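Local coordinates for fibronectin type III domain-containing protein (Simiduia agarivorans, PDB 6P2K) that probably hydrolyses the backbone of xyloglucan through its family 74 glycoside hydrolase region, the part of the longer protein contained in this chain, at residues Q16-V21 with R59-A64; M32-D35 with V39-S42; W49-N54 with D737-G742; N54-R59 with W681-N686; D668-R673 with F688-K693. All coordinates share one frame; numbering follows the deposited sequence.

Contact 1 of 5, residues Q16-V21 with R59-A64; sequences QVQDVV and RVFAVA. With ZN (zinc ion), chain Q.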
# COMPACT_ATOMS: atom_id res chain seq x y z
N GLN B 16 5.41 43.65 -2.98
CA GLN B 16 4.56 44.56 -3.75
C GLN B 16 5.39 45.35 -4.75
O GLN B 16 6.39 45.97 -4.40
CB GLN B 16 3.82 45.50 -2.80
CG GLN B 16 2.89 46.50 -3.49
CD GLN B 16 2.05 47.30 -2.50
OE1 GLN B 16 2.45 48.37 -2.04
NE2 GLN B 16 0.87 46.77 -2.19
N VAL B 17 4.97 45.32 -6.01
CA VAL B 17 5.68 45.96 -7.11
C VAL B 17 5.02 47.29 -7.40
O VAL B 17 3.79 47.37 -7.52
CB VAL B 17 5.71 45.06 -8.36
CG1 VAL B 17 6.45 45.75 -9.49
CG2 VAL B 17 6.35 43.72 -8.03
N GLN B 18 5.83 48.35 -7.52
CA GLN B 18 5.29 49.68 -7.73
C GLN B 18 5.04 49.98 -9.20
O GLN B 18 3.99 50.55 -9.54
CB GLN B 18 6.23 50.73 -7.13
CG GLN B 18 6.59 50.47 -5.69
CD GLN B 18 5.38 50.50 -4.77
OE1 GLN B 18 4.73 51.53 -4.61
NE2 GLN B 18 5.06 49.35 -4.18
N ASP B 19 5.96 49.61 -10.08
CA ASP B 19 5.83 49.93 -11.49
C ASP B 19 6.87 49.17 -12.29
O ASP B 19 7.90 48.74 -11.76
CB ASP B 19 5.97 51.44 -11.74
CG ASP B 19 5.24 51.89 -12.98
OD1 ASP B 19 4.53 51.06 -13.59
OD2 ASP B 19 5.36 53.08 -13.33
N VAL B 20 6.58 49.01 -13.58
CA VAL B 20 7.55 48.55 -14.58
C VAL B 20 7.45 49.51 -15.75
O VAL B 20 6.37 49.68 -16.33
CB VAL B 20 7.29 47.11 -15.03
CG1 VAL B 20 8.19 46.76 -16.21
CG2 VAL B 20 7.52 46.14 -13.88
N VAL B 21 8.56 50.16 -16.09
CA VAL B 21 8.58 51.25 -17.06
C VAL B 21 9.46 50.86 -18.24
O VAL B 21 10.62 50.49 -18.05
CB VAL B 21 9.07 52.56 -16.42
CG1 VAL B 21 8.93 53.71 -17.41
CG2 VAL B 21 8.30 52.85 -15.14
N ARG B 59 12.67 53.10 -1.58
CA ARG B 59 11.24 53.04 -1.86
C ARG B 59 10.98 53.85 -3.12
O ARG B 59 10.80 55.07 -3.07
CB ARG B 59 10.43 53.55 -0.68
CG ARG B 59 8.93 53.25 -0.77
CD ARG B 59 8.28 53.31 0.60
NE ARG B 59 8.73 52.23 1.47
CZ ARG B 59 8.10 51.06 1.60
NH1 ARG B 59 6.99 50.82 0.92
NH2 ARG B 59 8.58 50.13 2.42
N VAL B 60 10.97 53.18 -4.27
CA VAL B 60 10.89 53.84 -5.57
C VAL B 60 9.44 53.90 -6.02
O VAL B 60 8.74 52.88 -6.05
CB VAL B 60 11.75 53.11 -6.61
CG1 VAL B 60 11.64 53.79 -7.96
CG2 VAL B 60 13.20 53.05 -6.15
N PHE B 61 8.98 55.10 -6.39
CA PHE B 61 7.62 55.30 -6.86
C PHE B 61 7.52 55.59 -8.35
O PHE B 61 6.42 55.49 -8.91
CB PHE B 61 6.97 56.46 -6.10
CG PHE B 61 6.71 56.17 -4.65
CD1 PHE B 61 6.03 55.02 -4.27
CD2 PHE B 61 7.14 57.04 -3.66
CE1 PHE B 61 5.78 54.75 -2.94
CE2 PHE B 61 6.90 56.77 -2.33
CZ PHE B 61 6.23 55.62 -1.97
N ALA B 62 8.62 55.93 -9.02
CA ALA B 62 8.56 56.28 -10.43
C ALA B 62 9.94 56.18 -11.06
O ALA B 62 10.96 56.46 -10.42
CB ALA B 62 8.00 57.69 -10.64
N VAL B 63 9.96 55.78 -12.33
CA VAL B 63 11.17 55.75 -13.15
C VAL B 63 10.82 56.29 -14.52
O VAL B 63 9.77 55.95 -15.08
CB VAL B 63 11.76 54.32 -13.25
CG1 VAL B 63 13.00 54.33 -14.14
CG2 VAL B 63 12.10 53.77 -11.88
N ALA B 64 11.69 57.14 -15.07
CA ALA B 64 11.48 57.69 -16.40
C ALA B 64 12.81 57.80 -17.12
O ALA B 64 13.80 58.28 -16.55
CB ALA B 64 10.80 59.07 -16.34
ZN ZN Q . 2.76 50.06 -0.91
O HOH W 1 6.88 55.37 -13.05
O HOH W 2 4.08 48.80 0.14
O HOH W 3 0.97 49.66 0.12
O HOH W 4 2.88 51.56 -2.39

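Contact 2 of 5, residues M32-D35 with V39-S42; sequences MASD and VYKS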
# COMPACT_ATOMS: atom_id res chain seq x y z
N MET B 32 12.20 48.26 -13.22
CA MET B 32 11.20 47.86 -12.24
C MET B 32 11.42 48.62 -10.94
O MET B 32 12.55 48.71 -10.45
CB MET B 32 11.25 46.35 -11.97
CG MET B 32 10.08 45.87 -11.11
SD MET B 32 10.55 45.58 -9.40
CE MET B 32 11.53 44.11 -9.63
N ALA B 33 10.34 49.17 -10.40
CA ALA B 33 10.39 49.95 -9.17
C ALA B 33 9.89 49.08 -8.02
O ALA B 33 8.69 48.80 -7.91
CB ALA B 33 9.54 51.21 -9.30
N SER B 34 10.82 48.63 -7.18
CA SER B 34 10.48 47.96 -5.93
C SER B 34 10.35 49.00 -4.82
O SER B 34 10.69 50.17 -4.99
CB SER B 34 11.54 46.93 -5.58
OG SER B 34 12.73 47.57 -5.14
N ASP B 35 9.86 48.56 -3.66
CA ASP B 35 9.75 49.46 -2.53
C ASP B 35 10.85 49.25 -1.49
O ASP B 35 10.91 50.02 -0.52
CB ASP B 35 8.36 49.35 -1.87
CG ASP B 35 7.96 47.92 -1.57
OD1 ASP B 35 8.74 46.99 -1.87
OD2 ASP B 35 6.85 47.73 -1.02
N VAL B 39 15.82 50.21 -7.89
CA VAL B 39 15.42 50.00 -9.28
C VAL B 39 16.18 48.81 -9.84
O VAL B 39 17.40 48.72 -9.70
CB VAL B 39 15.69 51.26 -10.12
CG1 VAL B 39 15.43 50.99 -11.60
CG2 VAL B 39 14.84 52.42 -9.63
N TYR B 40 15.45 47.89 -10.48
CA TYR B 40 16.04 46.83 -11.27
C TYR B 40 15.95 47.17 -12.75
O TYR B 40 15.03 47.87 -13.20
CB TYR B 40 15.33 45.49 -11.04
CG TYR B 40 15.52 44.87 -9.68
CD1 TYR B 40 14.64 45.14 -8.64
CD2 TYR B 40 16.56 43.98 -9.44
CE1 TYR B 40 14.80 44.56 -7.40
CE2 TYR B 40 16.73 43.39 -8.20
CZ TYR B 40 15.84 43.69 -7.18
OH TYR B 40 16.00 43.10 -5.95
N LYS B 41 16.90 46.64 -13.53
CA LYS B 41 16.97 46.86 -14.96
C LYS B 41 17.00 45.52 -15.69
O LYS B 41 17.52 44.52 -15.18
CB LYS B 41 18.23 47.67 -15.32
CG LYS B 41 18.36 48.04 -16.79
CD LYS B 41 19.68 48.75 -17.06
CE LYS B 41 19.79 49.20 -18.51
NZ LYS B 41 20.75 50.33 -18.69
N SER B 42 16.41 45.49 -16.88
CA SER B 42 16.48 44.32 -17.75
C SER B 42 16.56 44.79 -19.19
O SER B 42 15.85 45.72 -19.60
CB SER B 42 15.25 43.42 -17.56
OG SER B 42 15.00 42.65 -18.73

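Contact 3 of 5, residues W49-N54 with D737-G742; sequences WQITGN and DLHFSG. With PE3 (3,6,9,12,15,18,21,24,27,30,33,36,39-tridecaoxahentetracontane-1,41-diol), chain C.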
# COMPACT_ATOMS: atom_id res chain seq x y z
N TRP B 49 16.75 40.06 -14.65
CA TRP B 49 16.81 41.39 -14.06
C TRP B 49 18.15 41.60 -13.37
O TRP B 49 18.72 40.66 -12.79
CB TRP B 49 15.68 41.59 -13.05
CG TRP B 49 14.31 41.50 -13.64
CD1 TRP B 49 13.55 40.37 -13.79
CD2 TRP B 49 13.53 42.58 -14.17
NE1 TRP B 49 12.35 40.69 -14.38
CE2 TRP B 49 12.32 42.04 -14.62
CE3 TRP B 49 13.75 43.96 -14.30
CZ2 TRP B 49 11.31 42.82 -15.19
CZ3 TRP B 49 12.75 44.73 -14.87
CH2 TRP B 49 11.55 44.16 -15.31
N GLN B 50 18.65 42.83 -13.43
CA GLN B 50 19.91 43.20 -12.80
C GLN B 50 19.70 44.41 -11.90
O GLN B 50 18.87 45.28 -12.18
CB GLN B 50 21.00 43.53 -13.83
CG GLN B 50 21.48 42.34 -14.66
CD GLN B 50 20.50 41.95 -15.75
OE1 GLN B 50 20.25 40.77 -15.98
NE2 GLN B 50 19.95 42.95 -16.43
N ILE B 51 20.47 44.46 -10.81
CA ILE B 51 20.43 45.63 -9.93
C ILE B 51 21.02 46.84 -10.65
O ILE B 51 21.78 46.72 -11.62
CB ILE B 51 21.16 45.35 -8.61
CG1 ILE B 51 22.61 44.94 -8.89
CG2 ILE B 51 20.45 44.29 -7.81
CD1 ILE B 51 23.61 46.01 -8.56
N THR B 52 20.64 48.03 -10.18
CA THR B 52 21.22 49.27 -10.68
C THR B 52 21.98 49.98 -9.56
O THR B 52 22.32 49.36 -8.55
CB THR B 52 20.14 50.18 -11.27
OG1 THR B 52 19.31 50.67 -10.22
CG2 THR B 52 19.29 49.41 -12.27
N GLY B 53 22.23 51.27 -9.72
CA GLY B 53 23.04 51.99 -8.76
C GLY B 53 22.37 52.17 -7.41
O GLY B 53 21.17 51.94 -7.24
N ASN B 54 23.17 52.59 -6.43
CA ASN B 54 22.68 52.78 -5.07
C ASN B 54 21.92 54.10 -4.96
O ASN B 54 22.43 55.16 -5.33
CB ASN B 54 23.84 52.77 -4.08
CG ASN B 54 24.49 51.41 -3.94
OD1 ASN B 54 23.82 50.38 -4.00
ND2 ASN B 54 25.80 51.40 -3.76
N ASP B 737 29.01 42.83 -1.50
CA ASP B 737 28.01 43.22 -2.48
C ASP B 737 26.57 43.06 -1.98
O ASP B 737 25.64 43.08 -2.79
CB ASP B 737 28.20 42.42 -3.78
CG ASP B 737 28.26 40.93 -3.54
OD1 ASP B 737 28.20 40.50 -2.37
OD2 ASP B 737 28.38 40.17 -4.53
N LEU B 738 26.36 42.93 -0.67
CA LEU B 738 25.01 42.79 -0.12
C LEU B 738 24.39 44.18 -0.04
O LEU B 738 24.72 44.98 0.84
CB LEU B 738 25.04 42.12 1.25
CG LEU B 738 23.67 41.63 1.74
CD1 LEU B 738 23.09 40.59 0.79
CD2 LEU B 738 23.77 41.07 3.15
N HIS B 739 23.48 44.47 -0.97
CA HIS B 739 22.98 45.83 -1.10
C HIS B 739 21.86 46.12 -0.10
O HIS B 739 21.77 47.24 0.42
CB HIS B 739 22.52 46.07 -2.54
CG HIS B 739 23.64 46.03 -3.54
ND1 HIS B 739 23.74 45.05 -4.51
CD2 HIS B 739 24.72 46.83 -3.71
CE1 HIS B 739 24.82 45.26 -5.24
NE2 HIS B 739 25.44 46.34 -4.77
N PHE B 740 21.03 45.14 0.19
CA PHE B 740 20.08 45.21 1.29
C PHE B 740 20.61 44.29 2.38
O PHE B 740 20.51 43.06 2.27
CB PHE B 740 18.67 44.81 0.85
CG PHE B 740 17.63 45.02 1.90
CD1 PHE B 740 17.35 44.03 2.83
CD2 PHE B 740 16.93 46.21 1.98
CE1 PHE B 740 16.39 44.22 3.80
CE2 PHE B 740 15.97 46.41 2.96
CZ PHE B 740 15.70 45.41 3.87
N SER B 741 21.19 44.88 3.43
CA SER B 741 21.97 44.13 4.40
C SER B 741 21.31 44.03 5.77
O SER B 741 21.88 43.40 6.67
CB SER B 741 23.36 44.74 4.55
OG SER B 741 23.28 46.10 4.95
N GLY B 742 20.15 44.65 5.97
CA GLY B 742 19.40 44.38 7.19
C GLY B 742 19.00 42.92 7.26
O GLY B 742 18.70 42.30 6.24
O43 PE3 C . 26.17 49.25 -12.72
C42 PE3 C . 26.64 49.02 -11.39
C41 PE3 C . 25.62 48.14 -10.66
O40 PE3 C . 26.00 47.84 -9.31
C39 PE3 C . 26.14 49.00 -8.46
C38 PE3 C . 26.51 48.47 -7.09
O37 PE3 C . 26.67 49.53 -6.14

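Contact 4 of 5, residues N54-R59 with W681-N686; sequences NLVNNR and WNSVGN. With PE3 (3,6,9,12,15,18,21,24,27,30,33,36,39-tridecaoxahentetracontane-1,41-diol), chain C.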
# COMPACT_ATOMS: atom_id res chain seq x y z
N ASN B 54 23.17 52.59 -6.43
CA ASN B 54 22.68 52.78 -5.07
C ASN B 54 21.92 54.10 -4.96
O ASN B 54 22.43 55.16 -5.33
CB ASN B 54 23.84 52.77 -4.08
CG ASN B 54 24.49 51.41 -3.94
OD1 ASN B 54 23.82 50.38 -4.00
ND2 ASN B 54 25.80 51.40 -3.76
N LEU B 55 20.70 54.03 -4.43
CA LEU B 55 19.90 55.20 -4.15
C LEU B 55 20.02 55.57 -2.67
O LEU B 55 20.38 54.75 -1.83
CB LEU B 55 18.43 54.96 -4.51
CG LEU B 55 18.14 54.54 -5.95
CD1 LEU B 55 16.84 53.76 -6.01
CD2 LEU B 55 18.09 55.75 -6.86
N VAL B 56 19.70 56.84 -2.37
CA VAL B 56 19.68 57.28 -0.98
C VAL B 56 18.48 56.69 -0.25
O VAL B 56 18.54 56.45 0.97
CB VAL B 56 19.69 58.82 -0.91
CG1 VAL B 56 19.93 59.29 0.52
CG2 VAL B 56 20.76 59.38 -1.83
N ASN B 57 17.39 56.42 -0.96
CA ASN B 57 16.22 55.77 -0.41
C ASN B 57 15.68 54.80 -1.45
O ASN B 57 15.59 55.14 -2.64
CB ASN B 57 15.15 56.78 -0.01
CG ASN B 57 13.86 56.12 0.42
OD1 ASN B 57 12.96 55.90 -0.39
ND2 ASN B 57 13.76 55.80 1.71
N ASN B 58 15.32 53.60 -1.01
CA ASN B 58 15.03 52.50 -1.92
C ASN B 58 13.54 52.26 -2.14
O ASN B 58 13.17 51.32 -2.84
CB ASN B 58 15.69 51.22 -1.43
CG ASN B 58 17.18 51.20 -1.70
OD1 ASN B 58 17.65 51.76 -2.69
ND2 ASN B 58 17.94 50.55 -0.82
N ARG B 59 12.67 53.10 -1.58
CA ARG B 59 11.24 53.04 -1.86
C ARG B 59 10.98 53.85 -3.12
O ARG B 59 10.80 55.07 -3.07
CB ARG B 59 10.43 53.55 -0.68
CG ARG B 59 8.93 53.25 -0.77
CD ARG B 59 8.28 53.31 0.60
NE ARG B 59 8.73 52.23 1.47
CZ ARG B 59 8.10 51.06 1.60
NH1 ARG B 59 6.99 50.82 0.92
NH2 ARG B 59 8.58 50.13 2.42
N TRP B 681 24.79 58.60 3.69
CA TRP B 681 25.20 59.13 4.99
C TRP B 681 25.03 60.64 5.06
O TRP B 681 24.56 61.17 6.08
CB TRP B 681 26.64 58.75 5.29
CG TRP B 681 27.01 59.10 6.69
CD1 TRP B 681 27.79 60.14 7.11
CD2 TRP B 681 26.57 58.43 7.88
NE1 TRP B 681 27.88 60.15 8.48
CE2 TRP B 681 27.14 59.11 8.98
CE3 TRP B 681 25.76 57.32 8.12
CZ2 TRP B 681 26.92 58.70 10.29
CZ3 TRP B 681 25.54 56.92 9.43
CH2 TRP B 681 26.12 57.61 10.50
N ASN B 682 25.40 61.36 4.00
CA ASN B 682 25.38 62.82 4.07
C ASN B 682 23.96 63.38 4.01
O ASN B 682 23.75 64.52 4.42
CB ASN B 682 26.23 63.40 2.94
CG ASN B 682 27.71 63.31 3.24
OD1 ASN B 682 28.15 63.57 4.36
ND2 ASN B 682 28.49 62.92 2.23
N SER B 683 22.99 62.60 3.52
CA SER B 683 21.62 63.07 3.43
C SER B 683 20.80 62.73 4.67
O SER B 683 20.14 63.60 5.24
CB SER B 683 20.94 62.50 2.18
OG SER B 683 21.60 62.90 0.99
N VAL B 684 20.85 61.47 5.10
CA VAL B 684 19.95 61.00 6.15
C VAL B 684 20.73 60.34 7.29
O VAL B 684 20.13 59.76 8.20
CB VAL B 684 18.90 60.03 5.58
CG1 VAL B 684 17.95 60.77 4.66
CG2 VAL B 684 19.59 58.90 4.84
N GLY B 685 22.06 60.41 7.24
CA GLY B 685 22.86 59.80 8.29
C GLY B 685 22.57 60.37 9.66
O GLY B 685 22.75 59.69 10.68
N ASN B 686 22.12 61.63 9.72
CA ASN B 686 21.76 62.24 10.99
C ASN B 686 20.53 61.61 11.63
O ASN B 686 20.30 61.81 12.82
CB ASN B 686 21.52 63.74 10.79
CG ASN B 686 20.65 64.02 9.59
OD1 ASN B 686 21.13 64.08 8.46
ND2 ASN B 686 19.35 64.16 9.83
O43 PE3 C . 26.17 49.25 -12.72
C42 PE3 C . 26.64 49.02 -11.39
C41 PE3 C . 25.62 48.14 -10.66
O40 PE3 C . 26.00 47.84 -9.31
C39 PE3 C . 26.14 49.00 -8.46
C38 PE3 C . 26.51 48.47 -7.09
O37 PE3 C . 26.67 49.53 -6.14

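Contact 5 of 5, residues D668-R673 with F688-K693; sequences DAMAVR and FKFTGK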
# COMPACT_ATOMS: atom_id res chain seq x y z
N ASP B 668 32.80 50.90 17.07
CA ASP B 668 33.59 49.87 16.41
C ASP B 668 33.14 49.67 14.97
O ASP B 668 33.97 49.47 14.08
CB ASP B 668 33.49 48.55 17.18
CG ASP B 668 33.91 48.68 18.63
OD1 ASP B 668 34.85 49.45 18.91
OD2 ASP B 668 33.31 48.00 19.48
N ALA B 669 31.83 49.71 14.73
CA ALA B 669 31.32 49.52 13.38
C ALA B 669 31.75 50.65 12.46
O ALA B 669 32.13 50.41 11.30
CB ALA B 669 29.79 49.40 13.41
N MET B 670 31.72 51.89 12.95
CA MET B 670 32.10 53.02 12.11
C MET B 670 33.60 53.04 11.84
O MET B 670 34.04 53.57 10.81
CB MET B 670 31.66 54.33 12.76
CG MET B 670 30.15 54.51 12.78
SD MET B 670 29.64 56.11 13.42
CE MET B 670 30.55 57.21 12.34
N ALA B 671 34.40 52.46 12.74
CA ALA B 671 35.84 52.36 12.50
C ALA B 671 36.15 51.27 11.48
O ALA B 671 37.01 51.46 10.61
CB ALA B 671 36.58 52.10 13.81
N VAL B 672 35.47 50.13 11.56
CA VAL B 672 35.73 49.03 10.64
C VAL B 672 35.11 49.31 9.27
O VAL B 672 35.67 48.90 8.24
CB VAL B 672 35.20 47.71 11.24
CG1 VAL B 672 35.30 46.57 10.24
CG2 VAL B 672 35.97 47.37 12.51
N ARG B 673 33.98 50.01 9.23
CA ARG B 673 33.30 50.37 7.98
C ARG B 673 33.03 51.87 8.00
O ARG B 673 32.00 52.31 8.52
CB ARG B 673 32.01 49.57 7.81
CG ARG B 673 31.25 49.83 6.52
CD ARG B 673 30.20 48.76 6.30
NE ARG B 673 29.31 49.06 5.18
CZ ARG B 673 29.59 48.82 3.91
NH1 ARG B 673 30.75 48.27 3.57
NH2 ARG B 673 28.70 49.12 2.97
N PHE B 688 20.02 58.14 11.27
CA PHE B 688 20.27 56.71 11.41
C PHE B 688 20.49 56.34 12.87
O PHE B 688 21.29 56.96 13.57
CB PHE B 688 21.49 56.30 10.59
CG PHE B 688 21.83 54.84 10.70
CD1 PHE B 688 21.09 53.89 10.01
CD2 PHE B 688 22.87 54.41 11.51
CE1 PHE B 688 21.39 52.54 10.11
CE2 PHE B 688 23.17 53.06 11.62
CZ PHE B 688 22.44 52.13 10.92
N LYS B 689 19.77 55.32 13.32
CA LYS B 689 19.94 54.74 14.64
C LYS B 689 20.60 53.37 14.50
O LYS B 689 20.24 52.59 13.62
CB LYS B 689 18.60 54.62 15.38
CG LYS B 689 17.81 55.92 15.41
CD LYS B 689 16.50 55.77 16.17
CE LYS B 689 15.54 54.84 15.45
NZ LYS B 689 15.02 55.43 14.19
N PHE B 690 21.57 53.10 15.37
CA PHE B 690 22.32 51.84 15.31
C PHE B 690 21.51 50.76 16.02
O PHE B 690 21.79 50.37 17.16
CB PHE B 690 23.71 52.01 15.92
CG PHE B 690 24.71 52.59 14.97
CD1 PHE B 690 24.82 53.97 14.83
CD2 PHE B 690 25.53 51.78 14.21
CE1 PHE B 690 25.74 54.52 13.95
CE2 PHE B 690 26.45 52.32 13.33
CZ PHE B 690 26.55 53.69 13.20
N THR B 691 20.49 50.27 15.33
CA THR B 691 19.69 49.15 15.81
C THR B 691 19.81 47.98 14.84
O THR B 691 20.75 47.93 14.04
CB THR B 691 18.22 49.55 15.97
OG1 THR B 691 17.72 50.07 14.73
CG2 THR B 691 18.07 50.61 17.04
N GLY B 692 18.86 47.06 14.89
CA GLY B 692 18.84 45.94 13.96
C GLY B 692 17.48 45.28 13.96
O GLY B 692 16.63 45.54 14.82
N LYS B 693 17.28 44.42 12.97
CA LYS B 693 16.08 43.59 12.88
C LYS B 693 16.36 42.17 13.35
O LYS B 693 15.49 41.30 13.21
CB LYS B 693 15.56 43.57 11.44
CG LYS B 693 14.54 44.65 11.14
CD LYS B 693 13.22 44.38 11.86
CE LYS B 693 12.04 44.59 10.94
NZ LYS B 693 10.77 44.05 11.52

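Contact 1 of 5, residues Q16-V21 with R59-A64
A water bridges the two segments between Asp-19 and Val-63. It donates to Asp-19 OD2 at 2.8 Å and accepts from Val-63 N at 3.2 Å. The other carboxylate oxygen, OD1, takes a weak bond from the next backbone nitrogen, Val-20 N.

The strands 17-21 and 60-64 run parallel, 3° apart, with axes 6.5 Å from each other. That is too wide for direct backbone pairing, and side chains fill the space. Val-21 sets CG1 3.3 Å from Val-63 O, while its CG2 meets Val-63 CB at 4.2 Å. At the other end, Gln-18 CG lies beside the backbone N (chi1 -53°), 3.2 Å from Val-60 O. The bend at chi2 then lays the amide alongside Phe-61, with OE1 at the ring edge, near the ring plane. With an alanine here, the space beside Val-60 O would probably open and the Phe-61 edge lose its amide neighbour.

Gln-16 extends past this pair, its OE1 2.1 Å from the zinc ion. Three waters and Asp-124 complete the zinc site, and Asp-124 also forms a salt bridge with Arg-59. Gln-18 with Asp-19, and Phe-61 with Ala-62, each form a classic beta bulge against the next strand of their own sheet. Such first strands of successive four-stranded sheets, side by side, are typical of neighbouring blades in a beta-propeller.

Contact 2 of 5, residues M32-D35 with V39-S42
Met-32 and Tyr-40 face each other as the hydrogen-bonded pair of an antiparallel beta hairpin. Its arms, 30-34 and 39-42, are the two middle strands of a four-stranded propeller blade. Met-32 N donates to Tyr-40 O at 2.9 Å, and Tyr-40 N returns a bond to Met-32 O at 3.0 Å.

The tight part lies on the face that carries both of these side chains. They run side by side and point the same way. The Met-32 chain folds at chi2 (-102°) and chi3, which brings its methyl CE to 3.4 Å from Tyr-40 CD1. The sulfur SD stays farther off, 5.4 Å from the ring centroid and oblique to it, a Met-aromatic contact. With an alanine in place of Tyr-40, the Met-32 methyl would probably lose its aromatic neighbour and have a gap opened beside it. Trp-49 also packs on Met-32, and Thr-398 touches both residues.

The other face is looser between these strands. Ala-33 and Val-39 form a non-hydrogen-bonded pair whose side chains do not meet. Both turn instead to Val-60 of the next blade. Lys-41 points away from the hairpin partner and is partly exposed. Near the turn, Ser-34 OG is held by Gly-38 O and Glu-37 N, and it sits 4.3 Å from Tyr-40 CE1. Between the paired strands, Val-39 CA makes a C-H...O contact with Met-32 O at 3.4 Å.

Contact 3 of 5, residues W49-N54 with D737-G742
His-739 reaches from its loop toward Ile-51 and Asn-54, and these three side chains make the whole contact. It is a small surface meeting that bridges the two beta-propellers of the chain. Ile-51 CD1 touches His-739 CE1 at 3.6 Å. Its CG1 stands between the backbone N and the carbonyl carbon (chi1 57°), the crowded position, and carries the methyl toward the ring.

Asn-54 comes to the other C-H carbon of the ring, its OD1 3.7 Å from His-739 CD2. The two side chains cross at about a right angle, with amide and ring planes 58° apart. One face of the imidazole is taken by its own loop: Asp-737 O lies 3.2 Å above the plane, toward the rim.

A polyethylene glycol fragment, probably from the crystallisation liquor, lies along all three residues. Its C38 is 3.3 Å from His-739 NE2, and its O37 is 3.1 Å from Asn-54 ND2. Its O40 is close to the Ile-51 methyl.

Ile-51 belongs to strand 50-51, an edge strand of its blade in the first propeller, and packs on Tyr-40 of the neighbouring strand. His-739 lies in the loop between strands 729-733 and 745-751, which joins the last two blades of the second propeller.

Contact 4 of 5, residues N54-R59 with W681-N686
The Trp-681 ring carries Gly-685 CA on one face, 3.8 Å above the plane and offset toward the rim. The second flat group is the Asn-57 amide. Arg-59 N donates to its OD1 at 3.1 Å from above the carbonyl plane, 59° out of it. This bond closes an Asx turn and fixes the bend that leads into strand 60-66.

Val-56 does the touching for its loop. CG1 lies anti to the backbone N (chi1 -170°) and points at the short helix 681-684. It meets Ser-683 CB at 3.8 Å and Ser-683 OG at 4.0 Å. Val-684 CG2 is looser against the same methyl, at 4.4 Å.

The loop 54-59 joins two successive blades of the first beta-propeller, running from strand 50-51 to strand 60-66. The helix lies in the long connection from strand 661-664 to strand 697-699, between two blades of the second propeller. An inter-blade loop of one propeller thus packs on a short helix of the other. Leu-93, on the edge strand of the next blade, touches both Val-56 and Ser-683. Tyr-79 packs on Val-684. The backbone N of Val-56 is bonded to His-82 NE2. Gly-685 N makes a weak bond back to Trp-681 O.

Contact 5 of 5, residues D668-R673 with F688-K693
Phe-690 puts the far end of its ring against Met-670, with CZ 3.7 Å from Met-670 CG and 3.9 Å from Met-670 SD. The two side chains cross at about a right angle. The sulfur is 5.0 Å from the ring centroid and 63° off the ring normal, an oblique Met-aromatic contact. In Met-670, CG lies beside the backbone N (chi1 -68°) and chi2 is extended, which puts CG and SD both near CZ.

A second aromatic ring comes from the same loop. Phe-688 CE2 stands 3.5 Å above the Phe-690 plane, over the ring centre. In return, Phe-690 CD2 lies at the edge of the Phe-688 ring, in its plane. Phe-690 is the centre of an inverse gamma turn, closed by a weak bond from Thr-691 N to Lys-689 O. The turn directs the ring toward the helix.

Helix 666-672 and the loop 688-693 both belong to the connection between two successive blades of the second beta-propeller, from strand 661-664 to strand 697-699. Here the connection folds back on itself. Strands of the later blade continue the aromatic packing: Tyr-707 meets Phe-690 edge-to-face, and Tyr-716 meets it with planes at about 45°. Tyr-716 also touches Met-670, and Phe-719 packs on Ala-669. The helix ends in a regular bond from Arg-673 N to Ala-669 O at 2.8 Å. Ala-669 adds a looser touch to the ring, its CB 4.4 Å from Phe-690 CE2.

Overall arrangement
Contact 2 lies within one blade, and contact 1 joins that blade to the next; their centres are 6 Å apart. Gln-18 and Asp-19 pair with Ala-33 to join them. Contact 3 carries the outer edge of that blade across to the second propeller, 11 Å between centres from contact 2, and Lys-41 with Gln-50 links the strands. Contact 4 also bridges the two propellers: it shares Asn-54 with contact 3 and Arg-59 with contact 1. Contact 5 is more remote, its centre 29 Å from that of contact 1, but Phe-688 packs on Trp-681 of contact 4. The zinc ion belongs to contact 1, and the side chain of Ser-34 in contact 2 is about 10 Å from it. The glycol fragment touches contact 3, and contact 4 through the shared Asn-54.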